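PDB 3TAW: hypothetical glycoside hydrolase from Parabacteroides distasonis, which is of unknown function but belongs to a glycoside hydrolase clan whose members are built on a five-bladed beta-propeller. Local coordinates for residues L181-T184 and K189-I192; A54-D59 and G129-L134; M125-T130 and T184-K189. All blocks are in the same frame, centred on the assembly; numbering follows the deposited sequence.

In the fold
From the N terminus, the chain leaves strand 49-58, builds the sheet it begins, and returns in strand 131-138, where interaction 2 closes a long loop by joining two neighbouring sheets. Just before that closure, the turn at 125-130 opens interaction 3, so the two loops overlap and share Gly129 and Thr130. Interaction 3 ends on the hairpin turn 184-189, the same stretch on which interaction 1 is built, and the two share Thr184 and Lys189. Interactions 1 and 2 follow one another in series, yet touch in space where Ile192 and Leu181 meet Val132 and Leu134. Together they tie three successive sheets of the propeller to one another.

Interaction 1 of 3, residues L181-T184 and K189-I192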
loop_
_atom_site.group_PDB
_atom_site.type_symbol
_atom_site.label_atom_id
_atom_site.label_comp_id
_atom_site.label_asym_id
_atom_site.label_seq_id
_atom_site.Cartn_x
_atom_site.Cartn_y
_atom_site.Cartn_z
ATOM N N LEU A 181 3.717 7.754 0.076
ATOM C CA LEU A 181 3.908 9.195 0.120
ATOM C C LEU A 181 4.138 9.652 1.561
ATOM O O LEU A 181 3.568 9.111 2.514
ATOM C CB LEU A 181 2.677 9.928 -0.416
ATOM C CG LEU A 181 2.661 10.215 -1.901
ATOM C CD1 LEU A 181 2.655 8.936 -2.683
ATOM C CD2 LEU A 181 1.403 11.067 -2.181
ATOM N N VAL A 182 4.950 10.675 1.712
ATOM C CA VAL A 182 5.147 11.270 3.030
ATOM C C VAL A 182 3.952 12.165 3.399
ATOM O O VAL A 182 3.540 13.029 2.627
ATOM C CB VAL A 182 6.479 12.015 3.123
ATOM C CG1 VAL A 182 6.570 12.780 4.442
ATOM C CG2 VAL A 182 7.654 11.012 3.026
ATOM N N THR A 183 3.426 11.910 4.599
ATOM C CA THR A 183 2.308 12.627 5.193
ATOM C C THR A 183 2.740 13.089 6.583
ATOM O O THR A 183 3.756 12.638 7.117
ATOM C CB THR A 183 1.059 11.726 5.364
ATOM O OG1 THR A 183 1.313 10.718 6.361
ATOM C CG2 THR A 183 0.640 11.088 4.026
ATOM N N THR A 184 1.929 13.951 7.183
ATOM C CA THR A 184 2.084 14.295 8.582
ATOM C C THR A 184 0.713 14.585 9.174
ATOM O O THR A 184 -0.243 14.679 8.424
ATOM C CB THR A 184 3.026 15.500 8.767
ATOM O OG1 THR A 184 3.508 15.542 10.120
ATOM C CG2 THR A 184 2.336 16.812 8.401
ATOM N N LYS A 189 -5.480 15.848 11.608
ATOM C CA LYS A 189 -5.686 15.759 10.163
ATOM C C LYS A 189 -4.420 15.270 9.458
ATOM O O LYS A 189 -3.389 15.925 9.511
ATOM C CB LYS A 189 -6.108 17.124 9.638
ATOM C CG LYS A 189 -6.447 17.161 8.179
ATOM C CD LYS A 189 -6.627 18.591 7.731
ATOM C CE LYS A 189 -7.195 18.692 6.342
ATOM N NZ LYS A 189 -7.471 20.182 6.084
ATOM N N GLN A 190 -4.521 14.136 8.776
ATOM C CA GLN A 190 -3.379 13.537 8.082
ATOM C C GLN A 190 -3.332 14.000 6.629
ATOM O O GLN A 190 -4.261 13.745 5.851
ATOM C CB GLN A 190 -3.429 12.023 8.163
ATOM C CG GLN A 190 -2.146 11.356 7.627
ATOM C CD GLN A 190 -2.026 9.887 7.996
ATOM O OE1 GLN A 190 -2.983 9.301 8.521
ATOM N NE2 GLN A 190 -0.846 9.275 7.740
ATOM N N VAL A 191 -2.260 14.724 6.297
ATOM C CA VAL A 191 -2.101 15.331 4.978
ATOM C C VAL A 191 -0.716 15.089 4.390
ATOM O O VAL A 191 0.282 14.959 5.116
ATOM C CB VAL A 191 -2.327 16.869 5.033
ATOM C CG1 VAL A 191 -3.772 17.207 5.440
ATOM C CG2 VAL A 191 -1.351 17.540 6.005
ATOM N N ILE A 192 -0.669 15.053 3.065
ATOM C CA ILE A 192 0.598 14.972 2.328
ATOM C C ILE A 192 1.483 16.169 2.754
ATOM O O ILE A 192 1.006 17.298 2.915
ATOM C CB ILE A 192 0.340 14.897 0.810
ATOM C CG1 ILE A 192 -0.349 13.584 0.461
ATOM C CG2 ILE A 192 1.645 15.082 0.017
ATOM C CD1 ILE A 192 -1.025 13.571 -0.963
#
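A chi1 of 68° sets Thr183 OG1 in the crowded position between the backbone N and the carbonyl carbon, while Gln190 turns CG opposite its own N (chi1 -172°) and runs on extended. The amide thus comes across the hydroxyl, and Gln190 NE2 donates to Thr183 OG1 at 2.9 Å. The bond is almost straight, 176° at the hydrogen, and lies in the amide plane. OG1 also bonds Ala251 O, in strand 244-254, so the hydroxyl is gripped from two strands and its rotation should be fixed.

Strands 179-186 and 189-192 form an antiparallel beta hairpin on a sheet of the propeller. Thr184 and Val191 make a hydrogen-bonded pair: Thr184 N reaches Val191 O at 2.8 Å, and Val191 N returns to Thr184 O at 2.9 Å. Their side chains lie on one face, while Thr184 OG1 turns to Leu253 O. Next to them, Thr183 and Ile192 form a non-hydrogen-bonded pair whose side chains diverge, with CA atoms of Thr183 and Ile192 4.1 Å apart. Beyond this pair, the methyl CD2 of Leu181 packs on Ile192 CD1 at 3.7 Å, and the CA of Ile192 sits 3.5 Å from Val182 O in a CA-H...O contact. Ile192 bonds through its backbone to Met125, linking the hairpin to strand 117-125.

Interaction 2 of 3, residues A54-D59 and G129-L134. With EDO (1,2-ethanediol), chain I.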
loop_
_atom_site.group_PDB
_atom_site.type_symbol
_atom_site.label_atom_id
_atom_site.label_comp_id
_atom_site.label_asym_id
_atom_site.label_seq_id
_atom_site.Cartn_x
_atom_site.Cartn_y
_atom_site.Cartn_z
ATOM N N ALA A 54 -6.145 0.124 0.404
ATOM C CA ALA A 54 -5.852 1.497 0.787
ATOM C C ALA A 54 -6.900 1.950 1.786
ATOM O O ALA A 54 -7.982 1.363 1.850
ATOM C CB ALA A 54 -5.890 2.395 -0.404
ATOM N N ALA A 55 -6.570 2.960 2.592
ATOM C CA ALA A 55 -7.531 3.554 3.497
ATOM C C ALA A 55 -7.322 5.043 3.610
ATOM O O ALA A 55 -6.193 5.546 3.504
ATOM C CB ALA A 55 -7.457 2.932 4.899
ATOM N N THR A 56 -8.420 5.742 3.805
ATOM C CA THR A 56 -8.365 7.169 4.010
ATOM C C THR A 56 -9.611 7.604 4.790
ATOM O O THR A 56 -10.411 6.772 5.217
ATOM C CB THR A 56 -8.140 7.954 2.685
ATOM O OG1 THR A 56 -7.748 9.303 2.977
ATOM C CG2 THR A 56 -9.394 7.932 1.755
ATOM N N ILE A 57 -9.755 8.902 4.999
ATOM C CA ILE A 57 -10.928 9.474 5.685
ATOM C C ILE A 57 -11.549 10.441 4.708
ATOM O O ILE A 57 -10.862 11.272 4.133
ATOM C CB ILE A 57 -10.550 10.215 7.007
ATOM C CG1 ILE A 57 -9.975 9.195 8.003
ATOM C CG2 ILE A 57 -11.782 10.948 7.628
ATOM C CD1 ILE A 57 -9.400 9.793 9.246
ATOM N N TYR A 58 -12.863 10.314 4.532
ATOM C CA TYR A 58 -13.632 11.182 3.651
ATOM C C TYR A 58 -15.044 11.320 4.226
ATOM O O TYR A 58 -15.650 10.318 4.617
ATOM C CB TYR A 58 -13.699 10.570 2.254
ATOM C CG TYR A 58 -14.594 11.339 1.307
ATOM C CD1 TYR A 58 -14.305 12.648 0.975
ATOM C CD2 TYR A 58 -15.732 10.764 0.761
ATOM C CE1 TYR A 58 -15.098 13.363 0.120
ATOM C CE2 TYR A 58 -16.541 11.474 -0.104
ATOM C CZ TYR A 58 -16.219 12.763 -0.422
ATOM O OH TYR A 58 -17.050 13.490 -1.247
ATOM N N ASP A 59 -15.557 12.551 4.240
ATOM C CA ASP A 59 -16.922 12.836 4.670
ATOM C C ASP A 59 -17.263 12.190 6.008
ATOM O O ASP A 59 -18.312 11.557 6.154
ATOM C CB ASP A 59 -17.938 12.419 3.578
ATOM C CG ASP A 59 -19.261 13.161 3.687
ATOM O OD1 ASP A 59 -19.387 14.076 4.505
ATOM O OD2 ASP A 59 -20.185 12.841 2.912
ATOM N N GLY A 129 -7.543 18.951 -0.006
ATOM C CA GLY A 129 -8.583 17.928 -0.109
ATOM C C GLY A 129 -8.544 17.057 -1.357
ATOM O O GLY A 129 -9.558 16.415 -1.703
ATOM N N THR A 130 -7.396 17.010 -2.028
ATOM C CA THR A 130 -7.217 16.119 -3.166
ATOM C C THR A 130 -6.646 14.759 -2.733
ATOM O O THR A 130 -5.610 14.704 -2.062
ATOM C CB THR A 130 -6.304 16.724 -4.229
ATOM O OG1 THR A 130 -6.841 17.987 -4.649
ATOM C CG2 THR A 130 -6.172 15.759 -5.429
ATOM N N TYR A 131 -7.377 13.693 -3.057
ATOM C CA TYR A 131 -6.931 12.337 -2.787
ATOM C C TYR A 131 -6.007 11.896 -3.908
ATOM O O TYR A 131 -6.352 11.987 -5.109
ATOM C CB TYR A 131 -8.103 11.372 -2.594
ATOM C CG TYR A 131 -8.937 11.735 -1.395
ATOM C CD1 TYR A 131 -8.568 11.302 -0.129
ATOM C CD2 TYR A 131 -10.058 12.571 -1.505
ATOM C CE1 TYR A 131 -9.287 11.642 0.993
ATOM C CE2 TYR A 131 -10.803 12.914 -0.376
ATOM C CZ TYR A 131 -10.422 12.442 0.874
ATOM O OH TYR A 131 -11.142 12.803 2.013
ATOM N N VAL A 132 -4.838 11.394 -3.510
ATOM C CA VAL A 132 -3.808 10.978 -4.444
ATOM C C VAL A 132 -3.632 9.458 -4.282
ATOM O O VAL A 132 -3.241 8.989 -3.224
ATOM C CB VAL A 132 -2.457 11.685 -4.199
ATOM C CG1 VAL A 132 -1.402 11.208 -5.226
ATOM C CG2 VAL A 132 -2.654 13.232 -4.253
ATOM N N LEU A 133 -3.963 8.734 -5.347
ATOM C CA LEU A 133 -3.957 7.288 -5.397
ATOM C C LEU A 133 -2.753 6.827 -6.190
ATOM O O LEU A 133 -2.575 7.224 -7.352
ATOM C CB LEU A 133 -5.256 6.817 -6.073
ATOM C CG LEU A 133 -5.418 5.338 -6.394
ATOM C CD1 LEU A 133 -5.355 4.462 -5.133
ATOM C CD2 LEU A 133 -6.753 5.114 -7.168
ATOM N N LEU A 134 -1.904 6.025 -5.526
ATOM C CA LEU A 134 -0.746 5.389 -6.131
ATOM C C LEU A 134 -1.054 3.918 -6.175
ATOM O O LEU A 134 -1.401 3.324 -5.149
ATOM C CB LEU A 134 0.512 5.618 -5.294
ATOM C CG LEU A 134 1.309 6.905 -5.574
ATOM C CD1 LEU A 134 2.134 6.795 -6.887
ATOM C CD2 LEU A 134 0.442 8.140 -5.559
HETATM C C1 EDO I . -4.524 8.188 4.556
HETATM O O1 EDO I . -5.127 9.479 4.329
HETATM C C2 EDO I . -3.068 8.318 5.035
HETATM O O2 EDO I . -2.462 7.046 5.380
#
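Thr56 is the first residue of the 54-59 segment to touch Tyr131. Its OG1, turned opposite the backbone N (chi1 -165°), lies at the edge of the Tyr131 ring, near its plane and 3.4 Å from CE1. The methyl CG2 of Thr56 stands well off the ring plane, 3.8 Å from Tyr131 CE1. The hydroxyl also shares a hydrogen bond with 1,2-ethanediol, Thr56 OG1 to O1 at 3.0 Å; that molecule bonds Leu327 O as well, and is probably a remnant of the crystallisation liquor.

At Ile57 the backbone takes over. The phenol of Tyr131 donates to its carbonyl, OH to Ile57 O 2.6 Å, lying in the carbonyl plane on a lone pair, with a C=O...donor angle of 136°. Ile57 itself directs CB away from the contact.

Tyr58 then brings its ring across that of Tyr131 at about a right angle, the centroids 5.8 Å apart. The Tyr131 OH lies at the edge of the Tyr58 ring, 3.3 Å from Tyr58 CD1.

The axes of the two short strand segments run antiparallel and come no closer than 9.8 Å, too far for backbone pairing, so Tyr131 spans the gap between two sheets of the propeller. Strand 49-58 pairs with strand 61-69 in one, strand 131-138 with 117-125 and 143-150 in the other, and Leu153 touches both Thr56 and Tyr131.

Interaction 3 of 3, residues M125-T130 and T184-K189; sequences MTEDGT and TLKGDK
Lys186, the first residue of segment 184-189 to reach across, forms a salt bridge with Glu127. The lysine was modelled in two conformers; in the one described, NZ stands 2.6 Å from Glu127 OE2, on the syn side of the carboxylate but 24° out of its plane. The two chains, each extended beyond CG, cross at about a right angle. Both residues are exposed, and a water beside the pair joins the other carboxylate oxygen to the same amine, accepting from Lys186 NZ at 3.0 Å and donating to Glu127 OE1.

From Lys186 to Lys189 the chain makes a type II' turn, with Gly187 at positive phi, and closes a two-residue beta hairpin: Lys186 N bonds Lys189 O at 2.8 Å, and Lys189 N bonds Lys186 O at 3.1 Å. It faces a second hairpin turn, type I from Thr126 to Gly129 with a G1 beta bulge at Gly129, where Thr126 N bonds Thr130 O at 2.8 Å.

Lys189 carries its extended chain, CG opposite the backbone N (chi1 -176°), to selenomethionine Met125. There Lys189 CE meets Met125 CE at 3.7 Å, the methyl being swung over by the bend at chi3 of 72°. Beyond it, Lys189 NZ is 3.7 Å from Glu127 O, too long for a direct bond; a second water bridges the two atoms, its bond to NZ being weak.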
loop_
_atom_site.group_PDB
_atom_site.type_symbol
_atom_site.label_atom_id
_atom_site.label_comp_id
_atom_site.label_asym_id
_atom_site.label_seq_id
_atom_site.Cartn_x
_atom_site.Cartn_y
_atom_site.Cartn_z
HETATM N N MSE A 125 -4.008 12.266 1.232
HETATM C CA MSE A 125 -4.786 13.463 0.874
HETATM C C MSE A 125 -3.982 14.741 1.056
HETATM O O MSE A 125 -3.300 14.893 2.062
HETATM C CB MSE A 125 -6.039 13.557 1.743
HETATM C CG MSE A 125 -7.020 14.570 1.251
HETATM SE SE MSE A 125 -8.417 14.916 2.593
HETATM C CE MSE A 125 -7.320 15.919 3.894
ATOM N N THR A 126 -4.094 15.676 0.114
ATOM C CA THR A 126 -3.452 16.992 0.265
ATOM C C THR A 126 -4.230 17.872 1.222
ATOM O O THR A 126 -5.372 17.563 1.571
ATOM C CB THR A 126 -3.319 17.735 -1.066
ATOM O OG1 THR A 126 -4.618 18.074 -1.554
ATOM C CG2 THR A 126 -2.593 16.873 -2.086
ATOM N N GLU A 127 -3.600 18.955 1.663
ATOM C CA GLU A 127 -4.253 19.890 2.561
ATOM C C GLU A 127 -5.491 20.489 1.915
ATOM O O GLU A 127 -6.426 20.811 2.626
ATOM C CB GLU A 127 -3.305 21.013 3.001
ATOM C CG GLU A 127 -2.144 20.531 3.821
ATOM C CD GLU A 127 -1.297 21.638 4.406
ATOM O OE1 GLU A 127 -1.646 22.817 4.247
ATOM O OE2 GLU A 127 -0.268 21.335 5.034
ATOM N N ASP A 128 -5.495 20.645 0.592
ATOM C CA ASP A 128 -6.665 21.217 -0.091
ATOM C C ASP A 128 -7.701 20.173 -0.504
ATOM O O ASP A 128 -8.646 20.480 -1.253
ATOM C CB ASP A 128 -6.249 22.119 -1.263
ATOM C CG ASP A 128 -5.827 21.361 -2.504
ATOM O OD1 ASP A 128 -5.508 20.155 -2.438
ATOM O OD2 ASP A 128 -5.802 21.990 -3.591
ATOM N N GLY A 129 -7.543 18.951 -0.006
ATOM C CA GLY A 129 -8.583 17.928 -0.109
ATOM C C GLY A 129 -8.544 17.057 -1.357
ATOM O O GLY A 129 -9.558 16.415 -1.703
ATOM N N THR A 130 -7.396 17.010 -2.028
ATOM C CA THR A 130 -7.217 16.119 -3.166
ATOM C C THR A 130 -6.646 14.759 -2.733
ATOM O O THR A 130 -5.610 14.704 -2.062
ATOM C CB THR A 130 -6.304 16.724 -4.229
ATOM O OG1 THR A 130 -6.841 17.987 -4.649
ATOM C CG2 THR A 130 -6.172 15.759 -5.429
ATOM N N THR A 184 1.929 13.951 7.183
ATOM C CA THR A 184 2.084 14.295 8.582
ATOM C C THR A 184 0.713 14.585 9.174
ATOM O O THR A 184 -0.243 14.679 8.424
ATOM C CB THR A 184 3.026 15.500 8.767
ATOM O OG1 THR A 184 3.508 15.542 10.120
ATOM C CG2 THR A 184 2.336 16.812 8.401
ATOM N N LEU A 185 0.630 14.694 10.503
ATOM C CA LEU A 185 -0.617 15.078 11.142
ATOM C C LEU A 185 -0.538 16.521 11.576
ATOM O O LEU A 185 0.415 16.938 12.254
ATOM C CB LEU A 185 -0.961 14.149 12.309
ATOM C CG LEU A 185 -1.759 12.934 11.830
ATOM C CD1 LEU A 185 -0.879 11.971 11.063
ATOM C CD2 LEU A 185 -2.525 12.232 12.968
ATOM N N LYS A 186 -1.521 17.302 11.134
ATOM C CA LYS A 186 -1.689 18.670 11.593
ATOM C C LYS A 186 -2.932 18.657 12.478
ATOM O O LYS A 186 -4.058 18.572 11.985
ATOM C CB LYS A 186 -1.798 19.618 10.403
ATOM C CG LYS A 186 -0.428 19.861 9.761
ATOM C CD LYS A 186 -0.462 20.850 8.626
ATOM C CE LYS A 186 0.968 21.204 8.193
ATOM N NZ LYS A 186 1.008 22.249 7.147
ATOM N N GLY A 187 -2.702 18.665 13.794
ATOM C CA GLY A 187 -3.744 18.293 14.744
ATOM C C GLY A 187 -4.101 16.834 14.484
ATOM O O GLY A 187 -3.220 15.969 14.443
ATOM N N ASP A 188 -5.374 16.557 14.229
ATOM C CA ASP A 188 -5.845 15.218 13.952
ATOM C C ASP A 188 -5.942 14.921 12.445
ATOM O O ASP A 188 -6.438 13.869 12.071
ATOM C CB ASP A 188 -7.197 14.948 14.628
ATOM C CG ASP A 188 -8.338 15.787 14.050
ATOM O OD1 ASP A 188 -8.111 16.558 13.102
ATOM O OD2 ASP A 188 -9.476 15.658 14.545
ATOM N N LYS A 189 -5.480 15.848 11.608
ATOM C CA LYS A 189 -5.686 15.759 10.163
ATOM C C LYS A 189 -4.420 15.270 9.458
ATOM O O LYS A 189 -3.389 15.925 9.511
ATOM C CB LYS A 189 -6.108 17.124 9.638
ATOM C CG LYS A 189 -6.447 17.161 8.179
ATOM C CD LYS A 189 -6.627 18.591 7.731
ATOM C CE LYS A 189 -7.195 18.692 6.342
ATOM N NZ LYS A 189 -7.471 20.182 6.084
HETATM O O HOH W 1 -9.201 19.318 3.499
HETATM O O HOH W 2 -0.880 24.578 6.907
#